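Local structure of protein FmtA (Staphylococcus aureus, 5ZH8) at residues Tyr108-Glu112 / Lys113-Asn117; Pro166-Asp169 / Leu170-Gln174; Tyr264-Ser268 / Thr269-Phe273; Glu328-Gly332 / Phe333-Pro337. The protein hydrolyses the ester-linked D-alanyl groups of wall teichoic acid and lipoteichoic acid, and affects methicillin resistance, autolysis and cell wall structure in Staphylococcus aureus. All coordinates share one frame; numbering follows the deposited sequence.

In the fold
Interactions 2 and 4 lie in the interior and touch each other: the end of helix 167-171 packs against hairpin 328-337, which forms one edge of the large antiparallel sheet. Interactions 1 and 3 are also neighbours, farther from the centre of the chain, where the bulged turn 108-117 meets hairpin 264-273 through Tyr264, which bonds to Glu112 and Phe111. Interaction 3 is a surface contact and interaction 1 is partly buried. The chemistry follows this placement. Backbone bonds and a carboxylate dominate interaction 1, helix-end bonds interaction 2, and an aliphatic-aromatic contact interaction 3, while interaction 4 combines aromatic, guanidinium and ion-pair contacts. Interactions 3 and 4 both reach the second subunit.

Interaction 1: residues Tyr108-Glu112 / Lys113-Asn117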
loop_
_atom_site.group_PDB
_atom_site.type_symbol
_atom_site.label_atom_id
_atom_site.label_comp_id
_atom_site.label_asym_id
_atom_site.label_seq_id
_atom_site.Cartn_x
_atom_site.Cartn_y
_atom_site.Cartn_z
ATOM N N TYR A 108 7.799 -15.925 6.507
ATOM C CA TYR A 108 8.784 -15.461 7.483
ATOM C C TYR A 108 8.339 -14.285 8.347
ATOM O O TYR A 108 7.742 -13.324 7.863
ATOM C CB TYR A 108 10.082 -15.095 6.763
ATOM C CG TYR A 108 10.755 -16.295 6.146
ATOM C CD1 TYR A 108 10.423 -16.722 4.859
ATOM C CD2 TYR A 108 11.702 -17.023 6.854
ATOM C CE1 TYR A 108 11.039 -17.824 4.294
ATOM C CE2 TYR A 108 12.317 -18.128 6.294
ATOM C CZ TYR A 108 11.984 -18.520 5.022
ATOM O OH TYR A 108 12.600 -19.620 4.481
ATOM N N GLN A 109 8.647 -14.388 9.636
ATOM C CA GLN A 109 8.491 -13.288 10.591
ATOM C C GLN A 109 9.625 -12.283 10.414
ATOM O O GLN A 109 9.408 -11.068 10.459
ATOM C CB GLN A 109 8.510 -13.848 12.012
ATOM C CG GLN A 109 8.483 -12.812 13.124
ATOM C CD GLN A 109 8.783 -13.441 14.463
ATOM O OE1 GLN A 109 8.187 -14.455 14.825
ATOM N NE2 GLN A 109 9.719 -12.853 15.197
ATOM N N ASP A 110 10.835 -12.811 10.243
ATOM C CA ASP A 110 12.017 -12.012 9.973
ATOM C C ASP A 110 12.752 -12.667 8.805
ATOM O O ASP A 110 13.268 -13.778 8.939
ATOM C CB ASP A 110 12.906 -11.959 11.216
ATOM C CG ASP A 110 14.179 -11.126 11.011
ATOM O OD1 ASP A 110 14.582 -10.895 9.849
ATOM O OD2 ASP A 110 14.778 -10.702 12.021
ATOM N N PHE A 111 12.777 -11.979 7.664
ATOM C CA PHE A 111 13.399 -12.503 6.442
ATOM C C PHE A 111 14.914 -12.486 6.507
ATOM O O PHE A 111 15.573 -13.314 5.874
ATOM C CB PHE A 111 12.947 -11.707 5.211
ATOM C CG PHE A 111 11.668 -12.204 4.605
ATOM C CD1 PHE A 111 11.674 -13.318 3.778
ATOM C CD2 PHE A 111 10.468 -11.564 4.856
ATOM C CE1 PHE A 111 10.505 -13.791 3.216
ATOM C CE2 PHE A 111 9.301 -12.030 4.294
ATOM C CZ PHE A 111 9.317 -13.143 3.472
ATOM N N GLU A 112 15.458 -11.546 7.271
ATOM C CA GLU A 112 16.906 -11.364 7.356
ATOM C C GLU A 112 17.552 -12.458 8.216
ATOM O O GLU A 112 18.641 -12.948 7.898
ATOM C CB GLU A 112 17.241 -9.975 7.905
ATOM C CG GLU A 112 16.956 -8.829 6.937
ATOM C CD GLU A 112 15.473 -8.509 6.779
ATOM O OE1 GLU A 112 14.780 -8.313 7.802
ATOM O OE2 GLU A 112 15.007 -8.442 5.618
ATOM N N LYS A 113 16.862 -12.840 9.292
ATOM C CA LYS A 113 17.339 -13.863 10.221
ATOM C C LYS A 113 16.729 -15.236 9.944
ATOM O O LYS A 113 17.036 -16.205 10.636
ATOM C CB LYS A 113 17.035 -13.435 11.665
ATOM C CG LYS A 113 17.558 -12.048 12.031
ATOM C CD LYS A 113 19.081 -12.011 11.926
ATOM C CE LYS A 113 19.653 -10.604 12.042
ATOM N NZ LYS A 113 19.377 -9.774 10.832
ATOM N N GLY A 114 15.866 -15.314 8.932
ATOM C CA GLY A 114 15.240 -16.575 8.537
ATOM C C GLY A 114 14.251 -17.153 9.537
ATOM O O GLY A 114 13.994 -18.353 9.520
ATOM N N ILE A 115 13.692 -16.306 10.403
ATOM C CA ILE A 115 12.750 -16.753 11.423
ATOM C C ILE A 115 11.376 -16.915 10.794
ATOM O O ILE A 115 10.805 -15.948 10.289
ATOM C CB ILE A 115 12.635 -15.736 12.578
ATOM C CG1 ILE A 115 13.997 -15.535 13.259
ATOM C CG2 ILE A 115 11.566 -16.175 13.588
ATOM C CD1 ILE A 115 14.076 -14.271 14.089
ATOM N N LYS A 116 10.850 -18.134 10.833
ATOM C CA LYS A 116 9.532 -18.423 10.265
ATOM C C LYS A 116 8.416 -17.865 11.134
ATOM O O LYS A 116 8.578 -17.746 12.335
ATOM C CB LYS A 116 9.341 -19.931 10.070
ATOM C CG LYS A 116 10.158 -20.504 8.918
ATOM C CD LYS A 116 9.372 -21.568 8.164
ATOM C CE LYS A 116 10.095 -22.042 6.910
ATOM N NZ LYS A 116 11.308 -22.851 7.235
ATOM N N ASN A 117 7.294 -17.516 10.509
ATOM C CA ASN A 117 6.072 -17.139 11.239
ATOM C C ASN A 117 5.487 -18.348 11.955
ATOM O O ASN A 117 5.280 -19.395 11.348
ATOM C CB ASN A 117 5.008 -16.578 10.292
ATOM C CG ASN A 117 5.262 -15.136 9.908
ATOM O OD1 ASN A 117 5.535 -14.299 10.756
ATOM N ND2 ASN A 117 5.146 -14.834 8.623
#
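Asp110 and Lys113 meet where the chain reverses, the carboxylate of one lying against the backbone and stem of the other. Lys113 N bonds to Asp110 OD1 at 3.0 Å and comes down on the carboxylate from above, 70° out of its plane, while the first carbons of the Lys113 side chain run past Asp110 OD2. The aspartate CG stands trans to its own amide nitrogen (chi1 -180°), which carries the carboxylate forward to the following N-H groups; Glu112 N adds a weak bond to OD1. The ammonium group stays apart, with Lys113 NZ 4.8 Å from Asp110 OD2.

On the same face as Asp110, Ile115 spreads its two branches: CD1 sits 3.9 Å from Asp110 CB, and CG2 turns to the amide of Gln109, 4.0 Å from OE1. That amide is bonded to Thr121 and to the backbone of Lys258. Ile115 O accepts from both Gln109 N (2.7 Å) and Asp110 N (3.1 Å), a classic beta bulge, and Ile115 N returns a bond to Asp110 O. Gly114, at positive phi, and Ile115 together face Asp110 as a G1 bulge. Farther along, Tyr108 turns its ring edge to Gly114 O. The amides of Asn117 and Gln109 lie with their planes 32° apart, Asn117 ND2 bonding to Tyr106 O.

Backbone amides thus hold the reversal together, and Asp110 OD1 takes the N-H of Lys113 and, weakly, that of Glu112. These donors, with a long, weak ion pair to Lys262, would probably favour the ionised form of Asp110.

Interaction 2: residues Pro166-Asp169 / Leu170-Gln174; sequences PLKD and LMLHQ
Leu170 packs back on Leu167 along one side of the short helix 167-171, its CD1 4.3 Å from Leu167 CD2, and both leucines are covered by Leu219 of helix 213-227. Next, Met171 N makes a straight helical bond to Leu167 O at 3.0 Å. The methionine side chain runs beside that of Lys168, pointing the same way, and its terminal CE comes to 3.9 Å from Lys168 CG. Leu172 approaches the same lysine stem from the following turn: its N bonds to Lys168 O at 2.9 Å, and its CD1 touches Lys168 CG at 3.7 Å. Lys168 itself extends past both and ends on the carbonyl of Gln324.

His173 takes a positive phi and ends the helix in a Schellman motif, its N bonding to Leu170 O at 3.0 Å while Gln174 N reaches Asp169 O at 2.7 Å. The side chain of Gln174 then turns back on the helix, its CG lying between the backbone N and the carbonyl carbon (chi1 57°). Gln174 NE2 bonds to Asp169 OD1 at 2.7 Å. OD1 lies in the plane of the amide, but the amide comes from above the carboxylate, 55° out of plane.

Asp169 therefore receives Gln174 at both its carbonyl and its carboxylate, tying the residue beyond the helix to its last turn. With OD1 held by Gln174 NE2 and OD2 by a salt bridge to Lys207, the carboxylate is restricted in its rotation at the helix end.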
loop_
_atom_site.group_PDB
_atom_site.type_symbol
_atom_site.label_atom_id
_atom_site.label_comp_id
_atom_site.label_asym_id
_atom_site.label_seq_id
_atom_site.Cartn_x
_atom_site.Cartn_y
_atom_site.Cartn_z
ATOM N N PRO A 166 -17.064 17.104 21.318
ATOM C CA PRO A 166 -17.448 16.038 22.245
ATOM C C PRO A 166 -16.584 14.794 22.050
ATOM O O PRO A 166 -16.102 14.554 20.942
ATOM C CB PRO A 166 -18.916 15.759 21.888
ATOM C CG PRO A 166 -19.098 16.290 20.515
ATOM C CD PRO A 166 -18.134 17.426 20.358
ATOM N N LEU A 167 -16.385 14.023 23.120
ATOM C CA LEU A 167 -15.613 12.780 23.044
ATOM C C LEU A 167 -16.143 11.879 21.936
ATOM O O LEU A 167 -15.370 11.190 21.275
ATOM C CB LEU A 167 -15.671 12.016 24.368
ATOM C CG LEU A 167 -14.936 12.583 25.575
ATOM C CD1 LEU A 167 -15.166 11.680 26.781
ATOM C CD2 LEU A 167 -13.447 12.719 25.289
ATOM N N LYS A 168 -17.463 11.888 21.752
ATOM C CA LYS A 168 -18.127 11.067 20.746
ATOM C C LYS A 168 -17.651 11.386 19.330
ATOM O O LYS A 168 -17.512 10.478 18.515
ATOM C CB LYS A 168 -19.649 11.233 20.832
ATOM C CG LYS A 168 -20.410 10.212 20.002
ATOM C CD LYS A 168 -21.912 10.289 20.187
ATOM C CE LYS A 168 -22.558 8.961 19.804
ATOM N NZ LYS A 168 -24.022 9.063 19.545
ATOM N N ASP A 169 -17.413 12.663 19.043
ATOM C CA ASP A 169 -16.948 13.083 17.720
ATOM C C ASP A 169 -15.514 12.631 17.418
ATOM O O ASP A 169 -15.171 12.395 16.262
ATOM C CB ASP A 169 -17.080 14.602 17.557
ATOM C CG ASP A 169 -18.520 15.050 17.371
ATOM O OD1 ASP A 169 -19.408 14.182 17.294
ATOM O OD2 ASP A 169 -18.769 16.273 17.307
ATOM N N LEU A 170 -14.684 12.513 18.450
ATOM C CA LEU A 170 -13.366 11.909 18.302
ATOM C C LEU A 170 -13.512 10.417 18.037
ATOM O O LEU A 170 -12.947 9.884 17.088
ATOM C CB LEU A 170 -12.534 12.099 19.565
ATOM C CG LEU A 170 -12.219 13.514 20.033
ATOM C CD1 LEU A 170 -11.638 13.461 21.435
ATOM C CD2 LEU A 170 -11.243 14.189 19.092
ATOM N N MET A 171 -14.281 9.756 18.894
ATOM C CA MET A 171 -14.539 8.323 18.797
ATOM C C MET A 171 -15.068 7.917 17.422
ATOM O O MET A 171 -14.672 6.882 16.889
ATOM C CB MET A 171 -15.530 7.908 19.897
ATOM C CG MET A 171 -15.894 6.432 19.931
ATOM S SD MET A 171 -17.244 5.992 18.814
ATOM C CE MET A 171 -18.654 6.730 19.627
ATOM N N LEU A 172 -15.948 8.738 16.852
ATOM C CA LEU A 172 -16.576 8.442 15.559
ATOM C C LEU A 172 -15.791 8.974 14.347
ATOM O O LEU A 172 -16.248 8.826 13.211
ATOM C CB LEU A 172 -18.006 9.014 15.517
ATOM C CG LEU A 172 -19.065 8.471 16.482
ATOM C CD1 LEU A 172 -20.315 9.333 16.425
ATOM C CD2 LEU A 172 -19.409 7.022 16.192
ATOM N N HIS A 173 -14.624 9.577 14.582
ATOM C CA HIS A 173 -13.823 10.222 13.527
ATOM C C HIS A 173 -14.584 11.320 12.782
ATOM O O HIS A 173 -14.724 11.263 11.567
ATOM C CB HIS A 173 -13.271 9.195 12.524
ATOM C CG HIS A 173 -12.314 8.214 13.123
ATOM N ND1 HIS A 173 -11.098 8.588 13.656
ATOM C CD2 HIS A 173 -12.387 6.871 13.252
ATOM C CE1 HIS A 173 -10.471 7.513 14.102
ATOM N NE2 HIS A 173 -11.235 6.459 13.874
ATOM N N GLN A 174 -15.069 12.315 13.521
ATOM C CA GLN A 174 -15.753 13.470 12.933
ATOM C C GLN A 174 -15.521 14.734 13.764
ATOM O O GLN A 174 -16.424 15.554 13.943
ATOM C CB GLN A 174 -17.250 13.184 12.792
ATOM C CG GLN A 174 -17.943 12.822 14.097
ATOM C CD GLN A 174 -19.440 12.612 13.933
ATOM O OE1 GLN A 174 -19.908 12.133 12.898
ATOM N NE2 GLN A 174 -20.198 12.967 14.962
#

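Interaction 3: residues Tyr264-Ser268 / Thr269-Phe273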
loop_
_atom_site.group_PDB
_atom_site.type_symbol
_atom_site.label_atom_id
_atom_site.label_comp_id
_atom_site.label_asym_id
_atom_site.label_seq_id
_atom_site.Cartn_x
_atom_site.Cartn_y
_atom_site.Cartn_z
ATOM N N TYR A 264 7.187 -5.556 5.847
ATOM C CA TYR A 264 7.950 -5.384 4.612
ATOM C C TYR A 264 7.123 -4.766 3.490
ATOM O O TYR A 264 5.905 -4.940 3.418
ATOM C CB TYR A 264 8.512 -6.729 4.158
ATOM C CG TYR A 264 9.500 -7.327 5.125
ATOM C CD1 TYR A 264 10.852 -7.023 5.037
ATOM C CD2 TYR A 264 9.088 -8.192 6.130
ATOM C CE1 TYR A 264 11.768 -7.567 5.918
ATOM C CE2 TYR A 264 9.997 -8.736 7.023
ATOM C CZ TYR A 264 11.340 -8.424 6.909
ATOM O OH TYR A 264 12.252 -8.964 7.788
ATOM N N ALA A 265 7.809 -4.042 2.617
ATOM C CA ALA A 265 7.210 -3.524 1.403
ATOM C C ALA A 265 8.254 -3.499 0.288
ATOM O O ALA A 265 9.429 -3.282 0.564
ATOM C CB ALA A 265 6.654 -2.137 1.658
ATOM N N TYR A 266 7.824 -3.784 -0.942
ATOM C CA TYR A 266 8.636 -3.536 -2.135
ATOM C C TYR A 266 8.209 -2.179 -2.691
ATOM O O TYR A 266 7.093 -2.045 -3.200
ATOM C CB TYR A 266 8.387 -4.545 -3.263
ATOM C CG TYR A 266 8.426 -6.003 -2.911
ATOM C CD1 TYR A 266 7.280 -6.658 -2.477
ATOM C CD2 TYR A 266 9.595 -6.742 -3.054
ATOM C CE1 TYR A 266 7.299 -8.011 -2.175
ATOM C CE2 TYR A 266 9.628 -8.097 -2.758
ATOM C CZ TYR A 266 8.477 -8.728 -2.319
ATOM O OH TYR A 266 8.503 -10.072 -2.010
ATOM N N ASN A 267 9.076 -1.181 -2.614
ATOM C CA ASN A 267 8.862 0.074 -3.347
ATOM C C ASN A 267 9.849 0.072 -4.503
ATOM O O ASN A 267 9.479 0.193 -5.673
ATOM C CB ASN A 267 9.041 1.300 -2.431
ATOM C CG ASN A 267 9.814 2.440 -3.109
ATOM O OD1 ASN A 267 10.803 2.210 -3.817
ATOM N ND2 ASN A 267 9.372 3.678 -2.874
ATOM N N SER A 268 11.118 -0.088 -4.155
ATOM C CA SER A 268 12.173 -0.318 -5.137
ATOM C C SER A 268 13.305 -1.076 -4.463
ATOM O O SER A 268 13.272 -1.288 -3.245
ATOM C CB SER A 268 12.674 1.010 -5.703
ATOM O OG SER A 268 11.724 1.569 -6.599
ATOM N N THR A 269 14.284 -1.515 -5.254
ATOM C CA THR A 269 15.489 -2.155 -4.723
ATOM C C THR A 269 15.171 -3.283 -3.714
ATOM O O THR A 269 15.731 -3.336 -2.612
ATOM C CB THR A 269 16.413 -1.098 -4.078
ATOM O OG1 THR A 269 15.806 -0.571 -2.890
ATOM C CG2 THR A 269 16.680 0.048 -5.063
ATOM N N GLY A 270 14.243 -4.159 -4.099
ATOM C CA GLY A 270 13.942 -5.377 -3.352
ATOM C C GLY A 270 12.902 -5.278 -2.249
ATOM O O GLY A 270 12.235 -4.255 -2.074
ATOM N N LEU A 271 12.797 -6.364 -1.492
ATOM C CA LEU A 271 11.970 -6.426 -0.291
ATOM C C LEU A 271 12.677 -5.707 0.854
ATOM O O LEU A 271 13.801 -6.074 1.193
ATOM C CB LEU A 271 11.747 -7.892 0.094
ATOM C CG LEU A 271 10.800 -8.212 1.247
ATOM C CD1 LEU A 271 9.369 -7.829 0.899
ATOM C CD2 LEU A 271 10.885 -9.692 1.579
ATOM N N SER A 272 12.031 -4.703 1.449
ATOM C CA SER A 272 12.703 -3.881 2.461
ATOM C C SER A 272 11.896 -3.708 3.750
ATOM O O SER A 272 10.690 -3.482 3.722
ATOM C CB SER A 272 13.100 -2.519 1.877
ATOM O OG SER A 272 11.971 -1.800 1.415
ATOM N N PHE A 273 12.600 -3.818 4.872
ATOM C CA PHE A 273 12.011 -3.749 6.202
ATOM C C PHE A 273 11.698 -2.309 6.595
ATOM O O PHE A 273 12.569 -1.441 6.564
ATOM C CB PHE A 273 12.963 -4.385 7.219
ATOM C CG PHE A 273 12.686 -4.007 8.651
ATOM C CD1 PHE A 273 11.442 -4.241 9.224
ATOM C CD2 PHE A 273 13.687 -3.445 9.439
ATOM C CE1 PHE A 273 11.195 -3.908 10.546
ATOM C CE2 PHE A 273 13.443 -3.112 10.761
ATOM C CZ PHE A 273 12.196 -3.341 11.316
#
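Segments Tyr264-Ser268 and Thr269-Phe273 run nearly antiparallel, 162° apart end to end, and are joined by the hydrogen-bonded pair Ala265-Ser272: Ala265 N to Ser272 O and Ser272 N to Ala265 O, both 3.1 Å. The hydroxyl of Ser272 doubles the second link. A chi1 of 60° swings OG back over its own main chain, toward Ala265 O, to which it donates; that carbonyl thus accepts two bonds from one residue.

Leu271 shares one side of the hairpin with Tyr264 and Tyr266. Its CD1 sits over one face of the Tyr266 ring, 3.7 Å from the centroid and displaced toward the rim, in a CH-pi contact. The same methyl group touches Tyr264 CB at 3.5 Å, so one branch spans two tyrosines. Beyond it, the Tyr264 ring brings CE1 to 3.6 Å from Phe273 CB. The hydroxyl of Tyr264 leads away to Glu112 and Phe111, and the Phe273 ring meets Lys262 in a cation-pi contact. At the far end of the loop, Ser268 OG bonds to Tyr334 OH of the second subunit.

This is a two-stranded beta hairpin on the surface, its strands short and its connecting loop reaching the subunit interface.

Interaction 4: residues Glu328-Gly332 / Phe333-Pro337; sequences EYRYG and FYAKP
This is a tight beta hairpin at the edge of the main antiparallel sheet, closed by a type I' turn from Arg330 to Phe333 with Tyr331 and Gly332 at its corners. Arg330 and Phe333 form the hydrogen-bonded pair beside the turn, Arg330 N to Phe333 O at 2.8 Å and Phe333 N to Arg330 O at 3.0 Å. Farther from the turn, Glu328 O accepts Ala335 N at 2.7 Å and Arg330 NE at 2.8 Å, the two donors arriving from opposite faces of the carbonyl plane.

Arg330 folds back along the hairpin, bent at its second and third torsions. Its CD lies over the face of the Phe333 ring, 3.8 Å from the centroid, and the methyl group of Ala335 rests over the centre of the guanidinium, CB 3.6 Å from Arg330 CZ. NH1 and NH2 bond to the carbonyls of Leu316 and Glu319, which fixes the flat group from its far end. On the face of the hairpin that carries Tyr329 and Tyr334, Tyr329 points its edge, led by CD1, at the face of the Tyr334 ring, an edge-to-face pair with planes 67° apart and centroids 4.8 Å apart. Glu328 extends its chain to Lys336, OE1 forming a salt bridge with NZ at 2.7 Å on the syn side of the carboxylate.

Strand 340-346 continues the sheet beside 333-335, with Phe333 against its Leu342 and against helix 310-318. Tyr331 reaches helix 129-142, bonding to Glu141, and Tyr329 meets His173, whereas Tyr334 and Lys336 pack on Thr269 of the second subunit.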
loop_
_atom_site.group_PDB
_atom_site.type_symbol
_atom_site.label_atom_id
_atom_site.label_comp_id
_atom_site.label_asym_id
_atom_site.label_seq_id
_atom_site.Cartn_x
_atom_site.Cartn_y
_atom_site.Cartn_z
ATOM N N GLU A 328 -21.428 2.540 11.170
ATOM C CA GLU A 328 -20.935 1.178 11.350
ATOM C C GLU A 328 -19.768 1.202 12.321
ATOM O O GLU A 328 -19.623 0.309 13.161
ATOM C CB GLU A 328 -20.488 0.580 10.012
ATOM C CG GLU A 328 -21.624 0.351 9.030
ATOM C CD GLU A 328 -21.179 -0.319 7.742
ATOM O OE1 GLU A 328 -19.971 -0.267 7.412
ATOM O OE2 GLU A 328 -22.048 -0.897 7.051
ATOM N N TYR A 329 -18.950 2.246 12.208
ATOM C CA TYR A 329 -17.789 2.419 13.072
ATOM C C TYR A 329 -18.190 2.865 14.477
ATOM O O TYR A 329 -19.016 3.752 14.634
ATOM C CB TYR A 329 -16.836 3.448 12.469
ATOM C CG TYR A 329 -15.462 3.438 13.084
ATOM C CD1 TYR A 329 -14.532 2.496 12.705
ATOM C CD2 TYR A 329 -15.093 4.370 14.048
ATOM C CE1 TYR A 329 -13.270 2.472 13.247
ATOM C CE2 TYR A 329 -13.826 4.350 14.604
ATOM C CZ TYR A 329 -12.922 3.397 14.195
ATOM O OH TYR A 329 -11.654 3.355 14.719
ATOM N N ARG A 330 -17.611 2.225 15.485
ATOM C CA ARG A 330 -17.708 2.693 16.863
ATOM C C ARG A 330 -16.579 2.088 17.696
ATOM O O ARG A 330 -16.175 0.937 17.476
ATOM C CB ARG A 330 -19.071 2.354 17.497
ATOM C CG ARG A 330 -19.203 0.934 18.064
ATOM C CD ARG A 330 -19.157 -0.141 16.977
ATOM N NE ARG A 330 -20.132 0.148 15.935
ATOM C CZ ARG A 330 -21.442 -0.002 16.070
ATOM N NH1 ARG A 330 -21.969 -0.468 17.197
ATOM N NH2 ARG A 330 -22.238 0.314 15.063
ATOM N N TYR A 331 -16.071 2.872 18.644
ATOM C CA TYR A 331 -15.092 2.389 19.623
ATOM C C TYR A 331 -13.966 1.562 18.997
ATOM O O TYR A 331 -13.582 0.519 19.520
ATOM C CB TYR A 331 -15.811 1.609 20.738
ATOM C CG TYR A 331 -16.688 2.497 21.585
ATOM C CD1 TYR A 331 -16.142 3.259 22.623
ATOM C CD2 TYR A 331 -18.062 2.606 21.341
ATOM C CE1 TYR A 331 -16.937 4.082 23.404
ATOM C CE2 TYR A 331 -18.861 3.432 22.117
ATOM C CZ TYR A 331 -18.292 4.168 23.143
ATOM O OH TYR A 331 -19.076 4.991 23.917
ATOM N N GLY A 332 -13.457 2.038 17.865
ATOM C CA GLY A 332 -12.310 1.417 17.208
ATOM C C GLY A 332 -12.579 0.267 16.253
ATOM O O GLY A 332 -11.635 -0.361 15.789
ATOM N N PHE A 333 -13.841 -0.021 15.944
ATOM C CA PHE A 333 -14.166 -1.146 15.049
ATOM C C PHE A 333 -15.499 -0.965 14.331
ATOM O O PHE A 333 -16.266 -0.060 14.643
ATOM C CB PHE A 333 -14.164 -2.455 15.836
ATOM C CG PHE A 333 -15.389 -2.656 16.681
ATOM C CD1 PHE A 333 -15.481 -2.089 17.956
ATOM C CD2 PHE A 333 -16.454 -3.403 16.203
ATOM C CE1 PHE A 333 -16.613 -2.269 18.728
ATOM C CE2 PHE A 333 -17.595 -3.581 16.971
ATOM C CZ PHE A 333 -17.672 -3.015 18.234
ATOM N N TYR A 334 -15.762 -1.846 13.376
ATOM C CA TYR A 334 -16.935 -1.748 12.514
ATOM C C TYR A 334 -17.970 -2.824 12.811
ATOM O O TYR A 334 -17.642 -3.998 12.878
ATOM C CB TYR A 334 -16.504 -1.890 11.058
ATOM C CG TYR A 334 -15.640 -0.766 10.552
ATOM C CD1 TYR A 334 -16.211 0.362 9.988
ATOM C CD2 TYR A 334 -14.246 -0.834 10.624
ATOM C CE1 TYR A 334 -15.429 1.400 9.516
ATOM C CE2 TYR A 334 -13.456 0.202 10.152
ATOM C CZ TYR A 334 -14.053 1.313 9.597
ATOM O OH TYR A 334 -13.287 2.351 9.122
ATOM N N ALA A 335 -19.219 -2.404 12.983
ATOM C CA ALA A 335 -20.359 -3.311 12.945
ATOM C C ALA A 335 -21.026 -3.147 11.591
ATOM O O ALA A 335 -21.580 -2.091 11.300
ATOM C CB ALA A 335 -21.336 -2.989 14.059
ATOM N N LYS A 336 -20.952 -4.186 10.762
ATOM C CA LYS A 336 -21.488 -4.139 9.402
ATOM C C LYS A 336 -22.674 -5.103 9.242
ATOM O O LYS A 336 -22.981 -5.862 10.161
ATOM C CB LYS A 336 -20.380 -4.457 8.401
ATOM C CG LYS A 336 -19.145 -3.577 8.543
ATOM C CD LYS A 336 -18.090 -3.928 7.506
ATOM C CE LYS A 336 -17.328 -2.705 7.032
ATOM N NZ LYS A 336 -18.181 -1.813 6.193
ATOM N N PRO A 337 -23.358 -5.062 8.084
ATOM C CA PRO A 337 -24.523 -5.920 7.886
ATOM C C PRO A 337 -24.282 -7.420 8.021
ATOM O O PRO A 337 -25.088 -8.102 8.655
ATOM C CB PRO A 337 -24.960 -5.579 6.465
ATOM C CG PRO A 337 -24.599 -4.151 6.328
ATOM C CD PRO A 337 -23.279 -4.033 7.032
#